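Local coordinates for protein D-hydantoinase (Ralstonia pickettii, PDB 1NFG) that uses two zinc ions per subunit and probably hydrolyses the cyclic amide bond of D-hydantoin derivatives stereospecifically, at residues 48-53 / 346-351; 126-131 / 157-162; 134-139 / 168-173; 365-370 / 374-379; 431-434 / 440-443. All coordinates share one frame; numbering follows the deposited sequence.

Contact 1: 48-53 / 346-351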
# COMPACT_ATOMS: atom_id res chain seq x y z
N TYR A 48 -20.77 -17.12 33.11
CA TYR A 48 -19.78 -17.71 32.22
C TYR A 48 -18.59 -18.17 33.06
O TYR A 48 -18.26 -17.56 34.07
CB TYR A 48 -19.29 -16.69 31.19
CG TYR A 48 -20.29 -16.27 30.13
CD1 TYR A 48 -20.97 -17.22 29.36
CD2 TYR A 48 -20.52 -14.92 29.86
CE1 TYR A 48 -21.84 -16.83 28.35
CE2 TYR A 48 -21.39 -14.52 28.85
CZ TYR A 48 -22.05 -15.48 28.09
OH TYR A 48 -22.89 -15.09 27.08
N VAL A 49 -17.97 -19.26 32.64
CA VAL A 49 -16.80 -19.78 33.32
C VAL A 49 -15.65 -19.57 32.35
O VAL A 49 -15.40 -20.41 31.48
CB VAL A 49 -16.94 -21.30 33.61
CG1 VAL A 49 -15.70 -21.82 34.31
CG2 VAL A 49 -18.18 -21.55 34.45
N PHE A 50 -14.97 -18.43 32.48
CA PHE A 50 -13.85 -18.06 31.60
C PHE A 50 -12.49 -18.44 32.18
O PHE A 50 -12.34 -18.59 33.39
CB PHE A 50 -13.78 -16.54 31.40
CG PHE A 50 -14.91 -15.96 30.61
CD1 PHE A 50 -15.30 -16.50 29.39
CD2 PHE A 50 -15.51 -14.77 31.03
CE1 PHE A 50 -16.27 -15.87 28.60
CE2 PHE A 50 -16.48 -14.13 30.26
CZ PHE A 50 -16.86 -14.68 29.03
N PRO A 51 -11.49 -18.61 31.30
CA PRO A 51 -10.14 -18.93 31.79
C PRO A 51 -9.69 -17.64 32.48
O PRO A 51 -10.19 -16.56 32.14
CB PRO A 51 -9.36 -19.19 30.51
CG PRO A 51 -10.39 -19.75 29.60
CD PRO A 51 -11.58 -18.86 29.85
N GLY A 52 -8.77 -17.71 33.43
CA GLY A 52 -8.33 -16.49 34.09
C GLY A 52 -7.59 -15.53 33.17
O GLY A 52 -6.81 -15.96 32.32
N GLY A 53 -7.84 -14.24 33.34
CA GLY A 53 -7.18 -13.25 32.51
C GLY A 53 -5.66 -13.31 32.61
O GLY A 53 -5.11 -13.66 33.65
N MET A 346 -13.50 -3.85 30.37
CA MET A 346 -13.43 -2.94 29.24
C MET A 346 -13.36 -3.66 27.89
O MET A 346 -14.08 -3.32 26.96
CB MET A 346 -12.22 -2.02 29.40
CG MET A 346 -12.36 -1.03 30.54
SD MET A 346 -13.75 0.09 30.29
CE MET A 346 -14.93 -0.71 31.19
N VAL A 347 -12.51 -4.67 27.79
CA VAL A 347 -12.40 -5.42 26.55
C VAL A 347 -13.70 -6.17 26.30
O VAL A 347 -14.16 -6.26 25.15
CB VAL A 347 -11.23 -6.43 26.60
CG1 VAL A 347 -11.28 -7.36 25.40
CG2 VAL A 347 -9.90 -5.67 26.63
N TYR A 348 -14.30 -6.68 27.37
CA TYR A 348 -15.56 -7.42 27.28
C TYR A 348 -16.69 -6.58 26.70
O TYR A 348 -17.60 -7.12 26.05
CB TYR A 348 -15.98 -7.96 28.65
CG TYR A 348 -17.24 -8.80 28.61
CD1 TYR A 348 -17.21 -10.12 28.14
CD2 TYR A 348 -18.48 -8.26 28.96
CE1 TYR A 348 -18.38 -10.87 28.02
CE2 TYR A 348 -19.65 -9.00 28.85
CZ TYR A 348 -19.59 -10.30 28.37
OH TYR A 348 -20.75 -11.02 28.22
N GLN A 349 -16.67 -5.28 26.92
CA GLN A 349 -17.73 -4.43 26.39
C GLN A 349 -17.74 -4.54 24.87
O GLN A 349 -18.75 -4.26 24.23
CB GLN A 349 -17.52 -2.97 26.82
CG GLN A 349 -17.50 -2.79 28.32
CD GLN A 349 -18.69 -3.44 29.00
OE1 GLN A 349 -19.83 -3.00 28.84
NE2 GLN A 349 -18.44 -4.51 29.76
N GLY A 350 -16.61 -4.94 24.30
CA GLY A 350 -16.52 -5.08 22.86
C GLY A 350 -17.37 -6.23 22.35
O GLY A 350 -17.82 -6.21 21.20
N VAL A 351 -17.59 -7.24 23.19
CA VAL A 351 -18.40 -8.36 22.76
C VAL A 351 -19.85 -7.90 22.85
O VAL A 351 -20.70 -8.32 22.07
CB VAL A 351 -18.16 -9.65 23.62
CG1 VAL A 351 -16.84 -9.54 24.36
CG2 VAL A 351 -19.30 -9.90 24.56
O HOH W 1 -22.14 -12.36 25.55
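Tyr-348 reaches the two aromatic side chains of strand 48-51 at their edges. Its OH lies near the plane of the Tyr-48 ring, 3.6 Å from Tyr-48 CE2, and the two tyrosine side chains cross at about a right angle. The edge of Phe-50 is met as well, its CZ standing 4.2 Å from Tyr-348 CE1. One face of the Phe-50 ring carries Tyr-48 CB, 3.8 Å above the plane and shifted to the rim; one face of Tyr-348 carries Val-351 CG2 in the same manner, while Gln-349 NE2 lies in plane at its edge. Tyr-348 extends from its helix toward the strand because its first torsion (chi1 -177°) swings the ring opposite the backbone N. The two phenols share a water, 3.2 Å from Tyr-48 OH and 3.3 Å from Tyr-348 OH, which joins the segments through a single bridging molecule. Trp-393 and Phe-361 also meet both Phe-50 and Tyr-348, Phe-361 packing edge-to-face with the latter, which makes this an aromatic cluster. It lies where strand 48-58, paired here with strands 8-12 and 390-400, faces helices 343-352 and 358-372.

Contact 2: 126-131 / 157-162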
# COMPACT_ATOMS: atom_id res chain seq x y z
N LEU A 126 18.29 -1.91 29.36
CA LEU A 126 18.53 -0.50 29.07
C LEU A 126 20.00 -0.07 29.23
O LEU A 126 20.32 1.11 29.16
CB LEU A 126 17.61 0.38 29.92
CG LEU A 126 17.45 0.06 31.40
CD1 LEU A 126 18.76 0.26 32.15
CD2 LEU A 126 16.37 0.97 31.97
N ASP A 127 20.89 -1.04 29.45
CA ASP A 127 22.31 -0.77 29.60
C ASP A 127 23.04 -1.97 29.01
O ASP A 127 23.62 -2.79 29.72
CB ASP A 127 22.67 -0.59 31.09
CG ASP A 127 24.13 -0.23 31.30
OD1 ASP A 127 24.73 0.39 30.39
OD2 ASP A 127 24.68 -0.55 32.38
N PRO A 128 23.02 -2.07 27.67
CA PRO A 128 23.60 -3.11 26.81
C PRO A 128 25.10 -3.36 26.92
O PRO A 128 25.81 -3.34 25.92
CB PRO A 128 23.21 -2.65 25.41
CG PRO A 128 23.29 -1.19 25.54
CD PRO A 128 22.58 -0.92 26.84
N THR A 129 25.57 -3.63 28.13
CA THR A 129 26.98 -3.92 28.34
C THR A 129 27.31 -5.25 27.71
O THR A 129 26.44 -6.10 27.56
CB THR A 129 27.31 -4.00 29.83
OG1 THR A 129 27.16 -2.70 30.42
CG2 THR A 129 28.74 -4.49 30.04
N ASP A 130 28.57 -5.44 27.32
CA ASP A 130 28.98 -6.70 26.72
C ASP A 130 28.55 -7.85 27.62
O ASP A 130 27.99 -8.84 27.16
CB ASP A 130 30.50 -6.73 26.54
CG ASP A 130 30.95 -5.98 25.30
OD1 ASP A 130 30.38 -4.91 25.02
OD2 ASP A 130 31.88 -6.47 24.62
N SER A 131 28.80 -7.71 28.92
CA SER A 131 28.43 -8.75 29.87
C SER A 131 26.92 -8.87 29.97
O SER A 131 26.38 -9.98 29.96
CB SER A 131 29.03 -8.47 31.25
OG SER A 131 28.60 -7.22 31.76
N ASN A 157 15.87 5.03 29.02
CA ASN A 157 15.61 3.67 28.55
C ASN A 157 16.13 3.42 27.13
O ASN A 157 16.46 2.29 26.78
CB ASN A 157 14.11 3.38 28.54
CG ASN A 157 13.56 3.11 29.92
OD1 ASN A 157 13.64 3.95 30.82
ND2 ASN A 157 12.97 1.94 30.10
N MET A 158 16.20 4.48 26.33
CA MET A 158 16.62 4.37 24.94
C MET A 158 17.94 3.68 24.62
O MET A 158 18.98 3.98 25.20
CB MET A 158 16.62 5.76 24.28
CG MET A 158 16.86 5.71 22.76
SD MET A 158 16.80 7.30 21.86
CE MET A 158 15.62 8.21 22.85
N ILE A 159 17.87 2.75 23.67
CA ILE A 159 19.03 2.03 23.18
C ILE A 159 19.01 2.28 21.67
O ILE A 159 18.06 2.86 21.15
CB ILE A 159 18.95 0.52 23.52
CG1 ILE A 159 17.64 -0.08 23.01
CG2 ILE A 159 19.07 0.34 25.03
CD1 ILE A 159 17.69 -0.59 21.58
N ASP A 160 20.04 1.85 20.96
CA ASP A 160 20.11 2.10 19.52
C ASP A 160 19.95 0.86 18.65
O ASP A 160 19.80 -0.25 19.16
CB ASP A 160 21.45 2.77 19.20
CG ASP A 160 22.64 1.95 19.68
OD1 ASP A 160 22.79 0.79 19.24
OD2 ASP A 160 23.42 2.46 20.51
N ASP A 161 19.98 1.05 17.33
CA ASP A 161 19.83 -0.04 16.39
C ASP A 161 20.90 -1.11 16.62
O ASP A 161 20.64 -2.30 16.46
CB ASP A 161 19.89 0.46 14.94
CG ASP A 161 18.79 1.47 14.61
OD1 ASP A 161 17.83 1.62 15.40
OD2 ASP A 161 18.88 2.11 13.55
N VAL A 162 22.11 -0.67 16.98
CA VAL A 162 23.21 -1.60 17.23
C VAL A 162 22.82 -2.53 18.38
O VAL A 162 23.05 -3.74 18.32
CB VAL A 162 24.51 -0.86 17.64
CG1 VAL A 162 25.61 -1.86 17.95
CG2 VAL A 162 24.93 0.09 16.53
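Leu-126 and Pro-128 face Asn-157 and Ile-159 through apolar contacts. Ile-159 offers its CG2 methyl, which sits 4.1 Å from Pro-128 CD and 4.2 Å from Leu-126 CA. Its first torsion explains this choice of branch: at chi1 54° CG2 is anti to the carbonyl carbon and faces the other segment, while the CG1 arm turns away; the side chain also touches Leu-164. Leu-126 is level with Asn-157, their CA atoms 5.1 Å apart. Its CB lies 3.9 Å from the main-chain O of Asn-157, and its CD2 methyl, at the far end of the side chain, is 4.1 Å from Asn-157 CG, packing against the amide.

Across the segments the contact is thus one of apolar packing; polar bonds are made inside a segment or to other parts of the protein. Thr-129 N gives a bond to Asp-127 O at 2.7 Å, and this closure over two residues, with Pro-128 at phi/psi -57°/54°, fits an inverse gamma turn. Leu-126 N donates to Gln-94 OE1. Asp-161 has two partners, a salt bridge to Arg-221 and a hydrogen bond to Asn-184 of the second subunit, which places this edge at a subunit interface.

Each segment leads into a helix, 130-135 or 161-174. Thr-129 holds the first N-cap position without a capping bond from its side chain, whereas Asp-160 OD1 caps the second helix at Thr-163 N. In amidohydrolase TIM barrels strand-to-helix loops surround the metal centre, and these two belong there, the first following strand 118-124. Asn-157 approaches to about 4 Å from the side chain of Tyr-153, a probable substrate-binding residue.

Contact 3: 134-139 / 168-173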
# COMPACT_ATOMS: atom_id res chain seq x y z
N GLU A 134 25.53 -10.66 27.24
CA GLU A 134 25.91 -12.05 27.33
C GLU A 134 25.00 -12.78 28.33
O GLU A 134 24.87 -14.01 28.29
CB GLU A 134 27.38 -12.15 27.74
CG GLU A 134 28.17 -13.20 26.96
CD GLU A 134 27.93 -13.13 25.45
OE1 GLU A 134 27.95 -12.02 24.88
OE2 GLU A 134 27.74 -14.20 24.83
N GLU A 135 24.35 -12.02 29.22
CA GLU A 135 23.45 -12.61 30.20
C GLU A 135 22.18 -13.14 29.54
O GLU A 135 21.50 -14.01 30.08
CB GLU A 135 23.04 -11.58 31.27
CG GLU A 135 24.07 -11.27 32.33
CD GLU A 135 23.51 -10.40 33.45
OE1 GLU A 135 22.85 -10.93 34.37
OE2 GLU A 135 23.73 -9.17 33.40
N LEU A 136 21.85 -12.60 28.37
CA LEU A 136 20.66 -13.04 27.65
C LEU A 136 20.80 -14.51 27.27
O LEU A 136 19.84 -15.15 26.85
CB LEU A 136 20.46 -12.18 26.40
CG LEU A 136 20.24 -10.69 26.66
CD1 LEU A 136 20.19 -9.97 25.33
CD2 LEU A 136 18.96 -10.45 27.46
N GLU A 137 22.01 -15.04 27.42
CA GLU A 137 22.26 -16.45 27.12
C GLU A 137 21.90 -17.28 28.34
O GLU A 137 21.84 -18.50 28.27
CB GLU A 137 23.74 -16.65 26.78
CG GLU A 137 24.18 -15.96 25.50
CD GLU A 137 24.35 -16.91 24.34
OE1 GLU A 137 23.65 -17.95 24.31
OE2 GLU A 137 25.16 -16.62 23.44
N VAL A 138 21.63 -16.59 29.45
CA VAL A 138 21.31 -17.26 30.71
C VAL A 138 19.86 -17.13 31.17
O VAL A 138 19.22 -18.13 31.49
CB VAL A 138 22.23 -16.74 31.84
CG1 VAL A 138 21.83 -17.37 33.17
CG2 VAL A 138 23.68 -17.05 31.51
N LEU A 139 19.34 -15.91 31.22
CA LEU A 139 17.97 -15.68 31.66
C LEU A 139 16.92 -16.65 31.12
O LEU A 139 16.03 -17.09 31.85
CB LEU A 139 17.54 -14.24 31.36
CG LEU A 139 17.68 -13.27 32.54
CD1 LEU A 139 19.13 -13.20 32.98
CD2 LEU A 139 17.18 -11.89 32.15
N LEU A 168 18.25 -8.77 19.17
CA LEU A 168 17.53 -9.65 18.24
C LEU A 168 18.37 -10.89 17.99
O LEU A 168 17.85 -12.01 17.92
CB LEU A 168 17.27 -8.95 16.90
CG LEU A 168 15.93 -8.27 16.54
CD1 LEU A 168 14.81 -8.78 17.43
CD2 LEU A 168 16.06 -6.78 16.66
N ASP A 169 19.68 -10.69 17.87
CA ASP A 169 20.58 -11.79 17.60
C ASP A 169 20.66 -12.79 18.77
O ASP A 169 20.66 -14.01 18.55
CB ASP A 169 21.97 -11.25 17.26
CG ASP A 169 22.91 -12.33 16.79
OD1 ASP A 169 23.51 -13.00 17.66
OD2 ASP A 169 23.05 -12.51 15.57
N LYS A 170 20.73 -12.28 19.99
CA LYS A 170 20.80 -13.14 21.17
C LYS A 170 19.49 -13.91 21.35
O LYS A 170 19.50 -15.08 21.75
CB LYS A 170 21.07 -12.30 22.43
CG LYS A 170 22.53 -11.95 22.65
CD LYS A 170 23.39 -13.21 22.75
CE LYS A 170 24.82 -12.88 23.10
NZ LYS A 170 25.72 -14.07 22.99
N ALA A 171 18.37 -13.25 21.07
CA ALA A 171 17.06 -13.88 21.19
C ALA A 171 16.93 -15.07 20.24
O ALA A 171 16.39 -16.11 20.60
CB ALA A 171 15.98 -12.87 20.89
N VAL A 172 17.45 -14.92 19.02
CA VAL A 172 17.38 -16.02 18.06
C VAL A 172 18.20 -17.20 18.55
O VAL A 172 17.80 -18.35 18.39
CB VAL A 172 17.90 -15.59 16.67
CG1 VAL A 172 18.17 -16.81 15.81
CG2 VAL A 172 16.86 -14.72 15.98
N LYS A 173 19.35 -16.92 19.15
CA LYS A 173 20.22 -17.99 19.63
C LYS A 173 19.67 -18.70 20.86
O LYS A 173 19.85 -19.90 21.02
CB LYS A 173 21.62 -17.44 19.91
CG LYS A 173 22.31 -17.00 18.62
CD LYS A 173 23.66 -16.32 18.84
CE LYS A 173 24.27 -15.96 17.48
NZ LYS A 173 25.61 -15.32 17.59
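A salt-bridge network in which Lys-170 serves both Glu-134 and Glu-137 joins the last part of helix 130-135 and the residues after it to helix 161-174, two successive elements on the outside of the TIM barrel. Lys-170 dominates the contact, with 117 Å² of its surface buried by the other segment. Its NZ donates to Glu-137 OE2 at 2.6 Å and to Glu-134 OE2 at 2.7 Å, and both acid side chains lie roughly perpendicular to the lysine. The two carboxylates receive it differently: Glu-134 OE2 is approached from above the carboxylate plane, 39° out of it, whereas Glu-137 OE2 is met on its anti side, nearer the plane. Two anions around one ammonium would be expected to favour its charged form and to limit the sweep of a chain that lies partly exposed.

The lysine chain bends once, at chi2 (-58°), then runs extended to NZ. This carries the ammonium to the acids while the inner methylenes stay on Leu-136, whose CD1 is 3.8 Å from Lys-170 CB. Leu-136 thus forms the buried floor of the contact, and it also touches Leu-100 of helix 100-111 and Phe-147. The charged layer lies toward solvent from that floor.

Along the helix a second ion pair follows, Lys-173 NZ to Asp-169 OD1 at 3.1 Å, one turn apart. Asp-169 OD2 is itself hydrogen-bonded to Tyr-190 OH of the second subunit. Glu-137 OE2 and Lys-173 NZ are 6.0 Å apart, too far for a salt bridge.

Contact 4: 365-370 / 374-379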
# COMPACT_ATOMS: atom_id res chain seq x y z
N VAL A 365 -7.95 -11.90 25.66
CA VAL A 365 -7.79 -11.63 27.07
C VAL A 365 -6.95 -12.67 27.84
O VAL A 365 -6.42 -12.36 28.91
CB VAL A 365 -9.20 -11.45 27.70
CG1 VAL A 365 -9.28 -12.09 29.05
CG2 VAL A 365 -9.53 -9.99 27.77
N ALA A 366 -6.82 -13.88 27.30
CA ALA A 366 -6.06 -14.90 28.01
C ALA A 366 -5.37 -16.00 27.22
O ALA A 366 -4.17 -16.23 27.39
CB ALA A 366 -6.97 -15.53 29.06
N THR A 367 -6.10 -16.68 26.34
CA THR A 367 -5.51 -17.79 25.60
C THR A 367 -4.38 -17.48 24.63
O THR A 367 -3.36 -18.17 24.61
CB THR A 367 -6.59 -18.60 24.85
OG1 THR A 367 -7.64 -18.94 25.76
CG2 THR A 367 -6.01 -19.88 24.29
N ARG A 368 -4.54 -16.45 23.81
CA ARG A 368 -3.50 -16.13 22.85
C ARG A 368 -2.20 -15.65 23.52
O ARG A 368 -1.11 -16.07 23.12
CB ARG A 368 -4.01 -15.10 21.83
CG ARG A 368 -3.25 -15.11 20.51
CD ARG A 368 -3.94 -14.28 19.45
NE ARG A 368 -3.16 -14.22 18.22
CZ ARG A 368 -3.54 -13.59 17.11
NH1 ARG A 368 -4.70 -12.95 17.06
NH2 ARG A 368 -2.74 -13.58 16.05
N PRO A 369 -2.29 -14.78 24.55
CA PRO A 369 -1.11 -14.27 25.26
C PRO A 369 -0.32 -15.43 25.86
O PRO A 369 0.91 -15.51 25.73
CB PRO A 369 -1.71 -13.39 26.35
CG PRO A 369 -3.00 -12.94 25.77
CD PRO A 369 -3.52 -14.18 25.08
N ALA A 370 -1.05 -16.32 26.52
CA ALA A 370 -0.47 -17.50 27.14
C ALA A 370 0.32 -18.29 26.11
O ALA A 370 1.43 -18.75 26.38
CB ALA A 370 -1.57 -18.37 27.74
N GLY A 374 4.80 -18.51 26.14
CA GLY A 374 5.11 -19.82 26.70
C GLY A 374 4.54 -20.25 28.04
O GLY A 374 5.28 -20.71 28.90
N MET A 375 3.23 -20.13 28.21
CA MET A 375 2.57 -20.54 29.45
C MET A 375 1.38 -21.43 29.13
O MET A 375 0.60 -21.78 30.02
CB MET A 375 2.07 -19.31 30.21
CG MET A 375 3.14 -18.29 30.51
SD MET A 375 2.46 -16.93 31.45
CE MET A 375 1.71 -15.96 30.15
N PHE A 376 1.24 -21.79 27.86
CA PHE A 376 0.14 -22.62 27.37
C PHE A 376 0.62 -24.06 27.23
O PHE A 376 1.73 -24.30 26.76
CB PHE A 376 -0.33 -22.05 26.02
CG PHE A 376 -1.41 -22.85 25.34
CD1 PHE A 376 -1.09 -23.92 24.51
CD2 PHE A 376 -2.75 -22.53 25.54
CE1 PHE A 376 -2.10 -24.66 23.86
CE2 PHE A 376 -3.76 -23.26 24.90
CZ PHE A 376 -3.43 -24.32 24.06
N PRO A 377 -0.23 -25.04 27.60
CA PRO A 377 -1.59 -24.89 28.13
C PRO A 377 -1.76 -24.85 29.65
O PRO A 377 -2.90 -24.88 30.14
CB PRO A 377 -2.32 -26.06 27.50
CG PRO A 377 -1.29 -27.12 27.53
CD PRO A 377 -0.02 -26.41 27.10
N GLN A 378 -0.66 -24.79 30.40
CA GLN A 378 -0.76 -24.73 31.86
C GLN A 378 -1.68 -23.57 32.22
O GLN A 378 -2.53 -23.68 33.10
CB GLN A 378 0.60 -24.50 32.51
CG GLN A 378 0.53 -24.53 34.05
CD GLN A 378 1.81 -24.05 34.74
OE1 GLN A 378 2.92 -24.39 34.32
NE2 GLN A 378 1.65 -23.29 35.82
N LYS A 379 -1.49 -22.46 31.52
CA LYS A 379 -2.31 -21.26 31.73
C LYS A 379 -3.01 -20.98 30.40
O LYS A 379 -2.65 -21.56 29.38
CB LYS A 379 -1.42 -20.07 32.10
CG LYS A 379 -0.59 -20.26 33.37
CD LYS A 379 -1.45 -20.19 34.62
CE LYS A 379 -0.57 -20.29 35.86
NZ LYS A 379 -1.36 -20.28 37.11
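Met-375 N returns to Ala-370 O in a nearly straight bond of 2.9 Å (166° at the hydrogen). Ala-370 fills the inside of the bend: its CB is 4.2 Å from Phe-376 CB and 3.7 Å from Lys-379 O. Met-375 bends at chi3 (-81°), which folds its CE back to 4.0 Å from Ala-370 CA; the same side chain packs on Ile-54, Thr-87 and Val-89 of the barrel strands.

Gly-374, at phi 53°, reverses the chain for the bond to Ala-370 O, and its own N goes to Lys-371 O. The two bonds, one inside the span of the other, make a Schellman motif with Gly-374 as C-prime residue, and it ends helix 358-372. Beyond it, Lys-379 N bonds to Met-375 O at 2.7 Å, closing a further turn.

Phe-376 reaches one turn farther back along the helix, where its CE2 lies 4.1 Å from Thr-367 CG2. Across a cis peptide bond, Pro-377 lays its CB over the centre of the Phe-376 ring, 3.7 Å above the plane. Lys-371 makes a cation-pi contact with this ring, and Gly-15 of the third subunit packs on the Phe-376 side chain. Thr-367 OG1 is bonded to Gly-380 O, and Lys-379 directs its ammonium away from the helix to Asp-389, Asp-387 and Asp-118.

Contact 5: 431-434 / 440-443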
# COMPACT_ATOMS: atom_id res chain seq x y z
N GLY A 431 -7.08 -23.35 41.71
CA GLY A 431 -7.98 -24.01 42.63
C GLY A 431 -8.47 -23.23 43.83
O GLY A 431 -9.56 -23.48 44.33
N LYS A 432 -7.67 -22.28 44.31
CA LYS A 432 -8.09 -21.50 45.47
C LYS A 432 -8.97 -20.32 45.09
O LYS A 432 -8.69 -19.61 44.12
CB LYS A 432 -6.87 -21.00 46.24
CG LYS A 432 -7.24 -20.09 47.41
CD LYS A 432 -6.02 -19.70 48.24
CE LYS A 432 -6.43 -18.77 49.38
NZ LYS A 432 -5.28 -18.43 50.25
N VAL A 433 -10.04 -20.12 45.84
CA VAL A 433 -10.94 -19.00 45.59
C VAL A 433 -10.25 -17.79 46.20
O VAL A 433 -10.05 -17.74 47.42
CB VAL A 433 -12.30 -19.21 46.29
CG1 VAL A 433 -13.11 -17.92 46.26
CG2 VAL A 433 -13.07 -20.33 45.61
N ILE A 434 -9.86 -16.82 45.37
CA ILE A 434 -9.19 -15.63 45.89
C ILE A 434 -10.08 -14.40 45.85
O ILE A 434 -9.79 -13.40 46.49
CB ILE A 434 -7.85 -15.38 45.17
CG1 ILE A 434 -8.07 -15.15 43.67
CG2 ILE A 434 -6.91 -16.57 45.41
CD1 ILE A 434 -6.77 -14.95 42.89
N TYR A 440 -12.06 -9.57 47.82
CA TYR A 440 -10.77 -10.24 47.79
C TYR A 440 -10.67 -11.07 49.07
O TYR A 440 -10.83 -10.56 50.17
CB TYR A 440 -9.61 -9.24 47.75
CG TYR A 440 -8.30 -9.96 47.68
CD1 TYR A 440 -8.00 -10.79 46.60
CD2 TYR A 440 -7.39 -9.92 48.74
CE1 TYR A 440 -6.85 -11.56 46.57
CE2 TYR A 440 -6.22 -10.70 48.72
CZ TYR A 440 -5.96 -11.51 47.63
OH TYR A 440 -4.83 -12.30 47.59
N VAL A 441 -10.39 -12.36 48.91
CA VAL A 441 -10.27 -13.24 50.07
C VAL A 441 -9.05 -14.14 49.97
O VAL A 441 -9.04 -15.25 50.50
CB VAL A 441 -11.53 -14.13 50.21
CG1 VAL A 441 -12.76 -13.25 50.44
CG2 VAL A 441 -11.72 -15.00 48.95
N GLY A 442 -8.01 -13.65 49.30
CA GLY A 442 -6.79 -14.42 49.15
C GLY A 442 -5.68 -13.95 50.08
O GLY A 442 -5.90 -13.13 50.97
N GLU A 443 -4.49 -14.49 49.86
CA GLU A 443 -3.31 -14.17 50.65
C GLU A 443 -2.19 -13.69 49.72
O GLU A 443 -2.00 -14.26 48.64
CB GLU A 443 -2.81 -15.42 51.38
CG GLU A 443 -3.85 -16.12 52.21
CD GLU A 443 -3.80 -15.73 53.66
OE1 GLU A 443 -3.87 -14.51 53.96
OE2 GLU A 443 -3.67 -16.64 54.51
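Tyr-440 ends the short return strand of a beta hairpin and packs on Ile-434, its CE1 4.2 Å from Ile-434 CB. The ring also meets Ile-434 O obliquely, CD1 being its nearest atom. A chi1 of -178°, which sets CG opposite the backbone N, lays the ring beneath the backbone of Gly-442.

Val-441 supplies the hydrogen bond of the pair. Its N donates to Ile-434 O at 2.7 Å, straight at the hydrogen (172°) but from above the carbonyl plane, 43° out of it, a position away from either lone pair. The Val-441 side chain leans on Val-433: CG2 is 4.2 Å from Val-433 CG1 and 3.6 Å from Val-433 O.

At Gly-442 the two chains are nearest, its CA 4.2 Å from that of Ile-434. Its N stands 3.3 Å above the Tyr-440 ring, over the centre, so the glycine backbone lies over that face. The extended chain of Lys-432 passes alongside, with CE 4.4 Å from Gly-442 CA.

Glu-443 meets the end of that lysine through its methylene, CG lying 3.4 Å from Lys-432 NZ, while its carboxylate stays apart from the ammonium. Asp-446 takes over instead, forming a salt bridge with Lys-432 and accepting a hydrogen bond from Glu-443 N.

Strand 432-436 runs antiparallel to both strand 419-429 and the short strand 439-440. Ile-434 and Tyr-440 face helix 73-82, at Ala-81, Val-78 and Cys-82, whereas Val-433 rests on strand 40-43.

In the fold
The five contacts form two pairs and one outlier. Contacts 2 and 3 both join helix 130-135 to helix 161-174, with centres about 13 Å apart, and lie across the chain's centre from contact 1, about 38 and 35 Å away centre to centre. Contact 2 is the one near the metal site: the Asn-157 side chain is about 8 Å from a zinc ion. Contacts 1 and 4 touch: Ala-366 CB, 3.3 Å from Gly-52 O, sets helix 358-372 against strand 48-58, and Val-347 CG1, 4.0 Å from Val-365 CG2, joins the two successive helices. That strand also carries the zinc ligand His-57, about 11 Å from Met-375 between side chains. Contact 5 reaches the same sheet as contact 1, yet its nearest atoms stay about 9 Å from contact 1 and 8 Å from contact 4.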